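Local coordinates for protein BtGH115A (Bacteroides thetaiotaomicron, PDB 5BY3) that probably removes 4-O-methyl-glucuronic acid from decorated arabinogalactans, as an alpha-glucuronidase of glycoside hydrolase family GH115, at residues G398-D402 with W732-L737; D171-M175 with M614-R620; L536-E541 with V559-Q564. One frame throughout, in Å; residues are numbered along the deposited sequence.

Contact 1: residues G398-D402 with W732-L737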
loop_
_atom_site.group_PDB
_atom_site.type_symbol
_atom_site.label_atom_id
_atom_site.label_comp_id
_atom_site.label_asym_id
_atom_site.label_seq_id
_atom_site.Cartn_x
_atom_site.Cartn_y
_atom_site.Cartn_z
ATOM N N GLY A 398 -2.530 13.078 -8.092
ATOM C CA GLY A 398 -3.594 13.117 -9.085
ATOM C C GLY A 398 -4.904 13.633 -8.559
ATOM O O GLY A 398 -4.940 14.194 -7.473
ATOM N N ARG A 399 -5.960 13.447 -9.361
ATOM C CA ARG A 399 -7.305 13.918 -9.106
ATOM C C ARG A 399 -8.110 12.859 -8.344
ATOM O O ARG A 399 -7.861 11.671 -8.523
ATOM C CB ARG A 399 -8.040 14.146 -10.435
ATOM C CG ARG A 399 -8.356 12.837 -11.182
ATOM C CD ARG A 399 -8.947 13.104 -12.538
ATOM N NE ARG A 399 -7.917 13.678 -13.388
ATOM C CZ ARG A 399 -8.096 14.092 -14.635
ATOM N NH1 ARG A 399 -9.281 14.014 -15.250
ATOM N NH2 ARG A 399 -7.058 14.577 -15.264
ATOM N N PRO A 400 -9.088 13.270 -7.532
ATOM C CA PRO A 400 -9.402 14.691 -7.213
ATOM C C PRO A 400 -8.364 15.427 -6.326
ATOM O O PRO A 400 -8.383 16.654 -6.265
ATOM C CB PRO A 400 -10.730 14.567 -6.473
ATOM C CG PRO A 400 -10.599 13.243 -5.757
ATOM C CD PRO A 400 -9.903 12.330 -6.735
ATOM N N HIS A 401 -7.478 14.710 -5.621
ATOM C CA HIS A 401 -6.424 15.398 -4.816
ATOM C C HIS A 401 -5.258 14.443 -4.461
ATOM O O HIS A 401 -5.515 13.301 -4.128
ATOM C CB HIS A 401 -7.046 16.028 -3.547
ATOM C CG HIS A 401 -6.162 17.024 -2.888
ATOM N ND1 HIS A 401 -5.005 16.662 -2.230
ATOM C CD2 HIS A 401 -6.232 18.378 -2.826
ATOM C CE1 HIS A 401 -4.397 17.757 -1.794
ATOM N NE2 HIS A 401 -5.124 18.809 -2.140
ATOM N N ASP A 402 -4.004 14.911 -4.489
ATOM C CA ASP A 402 -2.847 14.098 -4.011
ATOM C C ASP A 402 -3.005 13.728 -2.529
ATOM O O ASP A 402 -3.462 14.553 -1.724
ATOM C CB ASP A 402 -1.487 14.802 -4.056
ATOM C CG ASP A 402 -1.207 15.637 -5.334
ATOM O OD1 ASP A 402 -2.050 15.731 -6.268
ATOM O OD2 ASP A 402 -0.080 16.245 -5.347
ATOM N N TRP A 732 -17.486 9.918 -8.533
ATOM C CA TRP A 732 -16.333 9.161 -8.119
ATOM C C TRP A 732 -15.339 10.066 -7.345
ATOM O O TRP A 732 -14.666 9.605 -6.423
ATOM C CB TRP A 732 -15.670 8.444 -9.307
ATOM C CG TRP A 732 -14.363 7.781 -8.914
ATOM C CD1 TRP A 732 -14.184 6.520 -8.384
ATOM C CD2 TRP A 732 -13.062 8.390 -8.932
ATOM N NE1 TRP A 732 -12.834 6.300 -8.110
ATOM C CE2 TRP A 732 -12.131 7.428 -8.439
ATOM C CE3 TRP A 732 -12.585 9.640 -9.348
ATOM C CZ2 TRP A 732 -10.757 7.682 -8.375
ATOM C CZ3 TRP A 732 -11.214 9.893 -9.236
ATOM C CH2 TRP A 732 -10.330 8.919 -8.753
ATOM N N LYS A 733 -15.279 11.342 -7.698
ATOM C CA LYS A 733 -14.306 12.255 -7.094
ATOM C C LYS A 733 -14.757 12.517 -5.670
ATOM O O LYS A 733 -13.970 12.440 -4.752
ATOM C CB LYS A 733 -14.199 13.572 -7.888
ATOM C CG LYS A 733 -13.273 13.484 -9.098
ATOM C CD LYS A 733 -13.375 14.737 -9.949
ATOM C CE LYS A 733 -12.518 14.650 -11.216
ATOM N NZ LYS A 733 -12.753 15.853 -12.078
ATOM N N GLU A 734 -16.037 12.819 -5.528
ATOM C CA GLU A 734 -16.726 12.957 -4.268
ATOM C C GLU A 734 -16.531 11.697 -3.439
ATOM O O GLU A 734 -16.164 11.790 -2.267
ATOM C CB GLU A 734 -18.223 13.195 -4.534
ATOM C CG GLU A 734 -18.744 14.604 -4.308
ATOM C CD GLU A 734 -17.717 15.681 -4.608
ATOM O OE1 GLU A 734 -17.400 15.867 -5.797
ATOM O OE2 GLU A 734 -17.223 16.345 -3.665
ATOM N N ASN A 735 -16.772 10.535 -4.057
ATOM C CA ASN A 735 -16.735 9.259 -3.368
ATOM C C ASN A 735 -15.375 9.080 -2.676
ATOM O O ASN A 735 -15.336 8.873 -1.496
ATOM C CB ASN A 735 -16.992 8.087 -4.339
ATOM C CG ASN A 735 -18.499 7.822 -4.618
ATOM O OD1 ASN A 735 -19.408 8.565 -4.184
ATOM N ND2 ASN A 735 -18.759 6.730 -5.358
ATOM N N VAL A 736 -14.268 9.170 -3.396
ATOM C CA VAL A 736 -12.963 8.799 -2.840
ATOM C C VAL A 736 -12.372 9.808 -1.834
ATOM O O VAL A 736 -11.569 9.441 -1.008
ATOM C CB VAL A 736 -11.942 8.515 -3.957
ATOM C CG1 VAL A 736 -12.381 7.305 -4.768
ATOM C CG2 VAL A 736 -11.745 9.734 -4.859
ATOM N N LEU A 737 -12.779 11.075 -1.912
ATOM C CA LEU A 737 -12.362 12.076 -0.946
ATOM C C LEU A 737 -12.937 11.808 0.464
ATOM O O LEU A 737 -12.254 12.057 1.466
ATOM C CB LEU A 737 -12.782 13.489 -1.407
ATOM C CG LEU A 737 -11.955 14.237 -2.477
ATOM C CD1 LEU A 737 -12.597 15.548 -2.964
ATOM C CD2 LEU A 737 -10.506 14.512 -2.072
#
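The ring of P400 sits among W732, K733, V736 and L737 on one side of helix 730-738, with its CG 3.7 Å from CG of L737 and its CB 3.8 Å from CG of K733. The proline belongs to the loop that follows strand 388-393 of the TIM barrel, and the helix to the C-terminal beta domain, so the contact is an apolar joint between the two. At the ring's other end, CD of P400 reaches CG2 of V736 at 3.7 Å and comes equally near to CZ3 of the W732 indole, which it meets obliquely. A cis peptide bond before P400 turns the chain here. The carbonyl of R399 ends near the plane of the W732 ring, at its edge, where its O is 3.7 Å from CH2. NE1 anchors that indole by bonding to D368. R399 and K733 run past one another at a slant with CD and CE 4.1 Å apart; their like charges are probably eased by their respective partners E507 and E508. Next along the loop, H401, its CG anti to the backbone N (chi1 -165°), turns its imidazole away from the helix, and its ND1 gives a 2.7 Å hydrogen bond to the carbonyl O of D402.

Contact 2: residues D171-M175 with M614-R620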
loop_
_atom_site.group_PDB
_atom_site.type_symbol
_atom_site.label_atom_id
_atom_site.label_comp_id
_atom_site.label_asym_id
_atom_site.label_seq_id
_atom_site.Cartn_x
_atom_site.Cartn_y
_atom_site.Cartn_z
ATOM N N ASP A 171 9.702 13.250 -5.525
ATOM C CA ASP A 171 10.324 14.576 -5.757
ATOM C C ASP A 171 10.613 15.348 -4.463
ATOM O O ASP A 171 11.460 16.243 -4.495
ATOM C CB ASP A 171 9.472 15.536 -6.619
ATOM C CG ASP A 171 9.013 14.963 -7.974
ATOM O OD1 ASP A 171 8.703 13.762 -8.091
ATOM O OD2 ASP A 171 8.892 15.777 -8.925
ATOM N N TRP A 172 9.890 15.034 -3.367
ATOM C CA TRP A 172 9.907 15.831 -2.118
ATOM C C TRP A 172 10.322 15.024 -0.887
ATOM O O TRP A 172 10.088 15.433 0.237
ATOM C CB TRP A 172 8.563 16.528 -1.873
ATOM C CG TRP A 172 8.083 17.240 -3.065
ATOM C CD1 TRP A 172 8.336 18.541 -3.388
ATOM C CD2 TRP A 172 7.301 16.696 -4.158
ATOM N NE1 TRP A 172 7.768 18.851 -4.615
ATOM C CE2 TRP A 172 7.142 17.739 -5.118
ATOM C CE3 TRP A 172 6.746 15.440 -4.426
ATOM C CZ2 TRP A 172 6.437 17.560 -6.327
ATOM C CZ3 TRP A 172 6.040 15.256 -5.627
ATOM C CH2 TRP A 172 5.884 16.319 -6.554
ATOM N N GLY A 173 10.981 13.899 -1.092
ATOM C CA GLY A 173 11.364 13.040 0.017
ATOM C C GLY A 173 12.494 12.086 -0.287
ATOM O O GLY A 173 13.657 12.381 -0.021
ATOM N N LEU A 174 12.169 10.934 -0.855
ATOM C CA LEU A 174 13.206 9.937 -1.040
ATOM C C LEU A 174 14.255 10.359 -2.049
ATOM O O LEU A 174 15.440 10.044 -1.850
ATOM C CB LEU A 174 12.650 8.542 -1.304
ATOM C CG LEU A 174 13.616 7.361 -1.249
ATOM C CD1 LEU A 174 12.898 6.091 -0.888
ATOM C CD2 LEU A 174 14.292 7.184 -2.592
HETATM N N MSE A 175 13.882 11.108 -3.091
HETATM C CA MSE A 175 14.952 11.567 -4.047
HETATM C C MSE A 175 15.944 12.526 -3.355
HETATM O O MSE A 175 17.115 12.165 -3.263
HETATM C CB MSE A 175 14.496 11.996 -5.445
HETATM C CG MSE A 175 15.685 12.152 -6.404
HETATM SE SE MSE A 175 16.545 13.928 -6.159
HETATM C CE MSE A 175 15.227 15.185 -6.884
HETATM N N MSE A 614 13.831 13.912 4.005
HETATM C CA MSE A 614 12.825 12.869 3.782
HETATM C C MSE A 614 11.411 13.360 3.981
HETATM O O MSE A 614 10.494 12.782 3.422
HETATM C CB MSE A 614 13.157 11.726 4.725
HETATM C CG MSE A 614 12.255 10.493 4.675
HETATM SE SE MSE A 614 11.953 9.682 2.911
HETATM C CE MSE A 614 13.193 8.198 3.114
HETATM N N MSE A 615 11.222 14.440 4.754
HETATM C CA MSE A 615 9.879 14.940 5.099
HETATM C C MSE A 615 9.664 16.356 4.693
HETATM O O MSE A 615 10.387 17.268 5.127
HETATM C CB MSE A 615 9.547 14.820 6.571
HETATM C CG MSE A 615 8.086 15.196 6.876
HETATM SE SE MSE A 615 6.793 14.033 5.934
HETATM C CE MSE A 615 7.236 12.375 6.916
ATOM N N ASP A 616 8.636 16.540 3.870
ATOM C CA ASP A 616 8.307 17.846 3.327
ATOM C C ASP A 616 6.831 18.037 3.579
ATOM O O ASP A 616 6.013 17.290 3.045
ATOM C CB ASP A 616 8.636 17.889 1.829
ATOM C CG ASP A 616 8.377 19.231 1.202
ATOM O OD1 ASP A 616 7.578 20.010 1.751
ATOM O OD2 ASP A 616 8.962 19.519 0.119
ATOM N N PHE A 617 6.483 19.016 4.404
ATOM C CA PHE A 617 5.089 19.199 4.748
ATOM C C PHE A 617 4.273 19.962 3.681
ATOM O O PHE A 617 3.059 20.163 3.850
ATOM C CB PHE A 617 4.928 19.723 6.198
ATOM C CG PHE A 617 5.239 21.208 6.409
ATOM C CD1 PHE A 617 6.532 21.634 6.761
ATOM C CD2 PHE A 617 4.215 22.168 6.365
ATOM C CE1 PHE A 617 6.809 22.988 7.001
ATOM C CE2 PHE A 617 4.491 23.522 6.627
ATOM C CZ PHE A 617 5.790 23.937 6.938
ATOM N N LYS A 618 4.952 20.373 2.594
ATOM C CA LYS A 618 4.337 21.053 1.428
ATOM C C LYS A 618 4.597 20.326 0.099
ATOM O O LYS A 618 4.900 20.993 -0.898
ATOM C CB LYS A 618 4.780 22.529 1.305
ATOM C CG LYS A 618 5.013 23.235 2.643
ATOM C CD LYS A 618 5.262 24.737 2.490
ATOM C CE LYS A 618 3.960 25.519 2.605
ATOM N NZ LYS A 618 4.234 26.967 2.532
ATOM N N PRO A 619 4.437 18.966 0.060
ATOM C CA PRO A 619 4.757 18.230 -1.182
ATOM C C PRO A 619 3.971 18.772 -2.366
ATOM O O PRO A 619 2.775 19.035 -2.254
ATOM C CB PRO A 619 4.310 16.799 -0.868
ATOM C CG PRO A 619 3.280 16.935 0.210
ATOM C CD PRO A 619 3.741 18.087 1.031
ATOM N N ARG A 620 4.683 18.999 -3.462
ATOM C CA ARG A 620 4.156 19.600 -4.677
ATOM C C ARG A 620 3.578 21.035 -4.495
ATOM O O ARG A 620 2.925 21.543 -5.383
ATOM C CB ARG A 620 3.170 18.614 -5.333
ATOM C CG ARG A 620 3.138 18.627 -6.853
ATOM C CD ARG A 620 2.082 17.663 -7.382
ATOM N NE ARG A 620 1.293 18.316 -8.410
ATOM C CZ ARG A 620 -0.018 18.202 -8.561
ATOM N NH1 ARG A 620 -0.740 17.432 -7.773
ATOM N NH2 ARG A 620 -0.611 18.847 -9.541
#
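OD1 of D616 accepts the backbone N-H of K618 at 2.8 Å, closing an Asx turn, while OD2 comes up to the indole edge of W172, near the ring plane. The carboxylate lies steeply to the indole, their planes 73° apart, and OD2 is 3.6 Å from CB of W172. With CG anti to the backbone N (chi1 -178°), the carboxylate stands beside its own carbonyl carbon. CB of D616 meets the carbonyl O of W172 at 3.3 Å.

One face of the W172 ring carries the chain of P619 and R620, with CA of P619 4.2 Å from the centroid of the five-membered ring and CB of R620 4.0 Å from that of the six-membered ring, both CH-pi contacts. The peptide N of R620 lies over this face near CE2, toward the rim. CG of R620 continues along the ring at 3.5 Å from CZ2. The opposite face of the indole is lined by CB of D171, so the ring is clamped between its preceding neighbour and the loop. Beyond the indole the guanidinium of R620 leaves for salt bridges with D402 and E506.

At the other end G173, the N-cap of helix 174-182, lets the carbonyl O of M614 come to 3.5 Å from its CA, where a side chain would crowd that oxygen. The bent chain of M614, a selenomethionine, brings SE to 4.0 Å from N of L174; that same N bonds to D436, a ligand of the nickel ion.

The segment 171-175 leads from barrel strand 162-166 into helix 174-182, whereas 614-620 belongs to the long loop after helix 587-603, with M615 and F617 turned onto helices 552-580 and 587-603.

Contact 3: residues L536-E541 with V559-Q564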
loop_
_atom_site.group_PDB
_atom_site.type_symbol
_atom_site.label_atom_id
_atom_site.label_comp_id
_atom_site.label_asym_id
_atom_site.label_seq_id
_atom_site.Cartn_x
_atom_site.Cartn_y
_atom_site.Cartn_z
ATOM N N LEU A 536 -6.152 12.716 21.102
ATOM C CA LEU A 536 -5.090 11.980 20.429
ATOM C C LEU A 536 -3.692 12.578 20.626
ATOM O O LEU A 536 -2.732 11.891 21.025
ATOM C CB LEU A 536 -5.435 11.789 18.938
ATOM C CG LEU A 536 -6.681 10.961 18.555
ATOM C CD1 LEU A 536 -6.541 10.498 17.134
ATOM C CD2 LEU A 536 -6.912 9.756 19.475
ATOM N N SER A 537 -3.576 13.868 20.378
ATOM C CA SER A 537 -2.324 14.558 20.626
ATOM C C SER A 537 -1.866 14.462 22.088
ATOM O O SER A 537 -0.679 14.269 22.344
ATOM C CB SER A 537 -2.430 16.012 20.208
ATOM O OG SER A 537 -1.134 16.544 20.002
ATOM N N GLU A 538 -2.817 14.606 23.020
ATOM C CA GLU A 538 -2.555 14.540 24.457
ATOM C C GLU A 538 -2.071 13.153 24.882
ATOM O O GLU A 538 -1.074 13.064 25.592
ATOM C CB GLU A 538 -3.780 14.946 25.289
ATOM C CG GLU A 538 -4.070 16.441 25.448
ATOM C CD GLU A 538 -5.275 16.713 26.373
ATOM O OE1 GLU A 538 -6.381 16.165 26.118
ATOM O OE2 GLU A 538 -5.124 17.476 27.365
ATOM N N THR A 539 -2.767 12.087 24.465
ATOM C CA THR A 539 -2.325 10.708 24.693
ATOM C C THR A 539 -0.898 10.438 24.194
ATOM O O THR A 539 -0.088 9.865 24.902
ATOM C CB THR A 539 -3.292 9.727 24.057
ATOM O OG1 THR A 539 -4.572 10.019 24.566
ATOM C CG2 THR A 539 -2.995 8.241 24.422
ATOM N N VAL A 540 -0.598 10.905 22.997
ATOM C CA VAL A 540 0.682 10.703 22.340
ATOM C C VAL A 540 1.826 11.422 23.069
ATOM O O VAL A 540 2.956 10.899 23.164
ATOM C CB VAL A 540 0.519 11.148 20.859
ATOM C CG1 VAL A 540 1.776 11.729 20.249
ATOM C CG2 VAL A 540 -0.076 10.006 20.039
ATOM N N GLU A 541 1.518 12.607 23.585
ATOM C CA GLU A 541 2.449 13.421 24.378
ATOM C C GLU A 541 2.775 12.751 25.711
ATOM O O GLU A 541 3.951 12.642 26.081
ATOM C CB GLU A 541 1.871 14.827 24.614
ATOM C CG GLU A 541 2.911 15.905 24.913
ATOM C CD GLU A 541 3.812 16.228 23.738
ATOM O OE1 GLU A 541 3.344 16.239 22.591
ATOM O OE2 GLU A 541 5.010 16.491 23.959
ATOM N N VAL A 559 4.512 7.139 15.501
ATOM C CA VAL A 559 3.331 7.564 16.255
ATOM C C VAL A 559 3.234 9.085 16.342
ATOM O O VAL A 559 2.262 9.655 15.878
ATOM C CB VAL A 559 3.261 6.897 17.670
ATOM C CG1 VAL A 559 1.977 7.247 18.376
ATOM C CG2 VAL A 559 3.303 5.389 17.563
ATOM N N LYS A 560 4.239 9.738 16.913
ATOM C CA LYS A 560 4.119 11.152 17.283
ATOM C C LYS A 560 4.011 12.062 16.054
ATOM O O LYS A 560 3.084 12.857 15.981
ATOM C CB LYS A 560 5.259 11.573 18.230
ATOM C CG LYS A 560 5.029 12.874 18.986
ATOM C CD LYS A 560 5.951 12.991 20.190
ATOM C CE LYS A 560 5.631 14.219 21.029
ATOM N NZ LYS A 560 6.451 15.386 20.611
ATOM N N TYR A 561 4.911 11.940 15.080
ATOM C CA TYR A 561 4.787 12.784 13.874
ATOM C C TYR A 561 3.444 12.626 13.151
ATOM O O TYR A 561 2.815 13.656 12.930
ATOM C CB TYR A 561 5.968 12.668 12.882
ATOM C CG TYR A 561 5.887 13.699 11.741
ATOM C CD1 TYR A 561 6.343 15.025 11.924
ATOM C CD2 TYR A 561 5.319 13.369 10.502
ATOM C CE1 TYR A 561 6.247 15.964 10.908
ATOM C CE2 TYR A 561 5.228 14.294 9.501
ATOM C CZ TYR A 561 5.691 15.592 9.703
ATOM O OH TYR A 561 5.576 16.523 8.693
ATOM N N PRO A 562 2.992 11.373 12.794
ATOM C CA PRO A 562 1.704 11.338 12.042
ATOM C C PRO A 562 0.480 11.751 12.826
ATOM O O PRO A 562 -0.344 12.491 12.301
ATOM C CB PRO A 562 1.583 9.887 11.536
ATOM C CG PRO A 562 2.542 9.086 12.361
ATOM C CD PRO A 562 3.613 10.032 12.875
ATOM N N VAL A 563 0.341 11.324 14.073
ATOM C CA VAL A 563 -0.820 11.771 14.883
ATOM C C VAL A 563 -0.822 13.292 15.110
ATOM O O VAL A 563 -1.872 13.940 14.967
ATOM C CB VAL A 563 -1.025 10.993 16.230
ATOM C CG1 VAL A 563 -2.078 11.688 17.107
ATOM C CG2 VAL A 563 -1.494 9.568 15.973
ATOM N N GLN A 564 0.332 13.866 15.443
ATOM C CA GLN A 564 0.354 15.279 15.764
ATOM C C GLN A 564 0.365 16.130 14.507
ATOM O O GLN A 564 -0.202 17.237 14.485
ATOM C CB GLN A 564 1.484 15.621 16.725
ATOM C CG GLN A 564 1.300 15.046 18.141
ATOM C CD GLN A 564 2.290 15.624 19.168
ATOM O OE1 GLN A 564 3.471 15.864 18.890
ATOM N NE2 GLN A 564 1.798 15.835 20.368
#
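An antiparallel pair of consecutive helices, 523-543 and 552-580, meets here with V540 as the knob in a knobs-into-holes arrangement, set among V559, K560, V563 and Q564. Its two methyls divide the hole: CG2 lies 3.8 Å from CG1 of V559 and also faces CG1 of V563, while CG1 rests on the aliphatic part of K560, 3.7 Å from its CG. One turn back, CB of L536 extends the apolar strip by packing on CG1 of V563 at 3.8 Å.

The short segments run nearly antiparallel, at 165°, with a closest axis approach of 9.6 Å. This helical hairpin belongs to the all-helical part of the chain that follows the barrel: L536 and V563 also touch helix 476-495, and Q564 leans on L599 of helix 587-603.

Along one flank of the knob lies a polar cluster built on the amide of Q564. With CG anti to its carbonyl carbon (chi1 -68°) and the chain extended beyond it, Q564 carries NE2 across to the other helix, where it donates to OE1 of E541 at 2.7 Å and to OG of S537 at 3.0 Å. The first bond is the straighter (159°), and the amide and carboxylate are nearly coplanar; OG of S537 lies tilted out of the amide plane. An alanine in place of Q564 is likely to leave S537 and E541 without this donor and to open a gap beside V540. K560 adds a long salt bridge, its NZ 3.8 Å from OE1 of E541.

In chain order the segments run 171-175, 398-402, 536-541, 559-564, 614-620 and 732-737, so contacts 1 and 2 interlock and contact 3 is nested within both. Contacts 1 and 2 each start from a loop following a barrel strand, and their centres lie about 21 Å apart; they meet directly where OD1 of D402 pairs with NH1 of R620 at 2.6 Å. The centre of contact 3 lies about 21 Å from that of contact 2 and about 27 Å from that of contact 1. Contact 1 joins the barrel to the C-terminal beta domain, contact 2 joins it to the loop after helix 587-603, and contact 3, within the helical region, reaches contact 2 through OH of Y561, 3.4 Å from CG of M615.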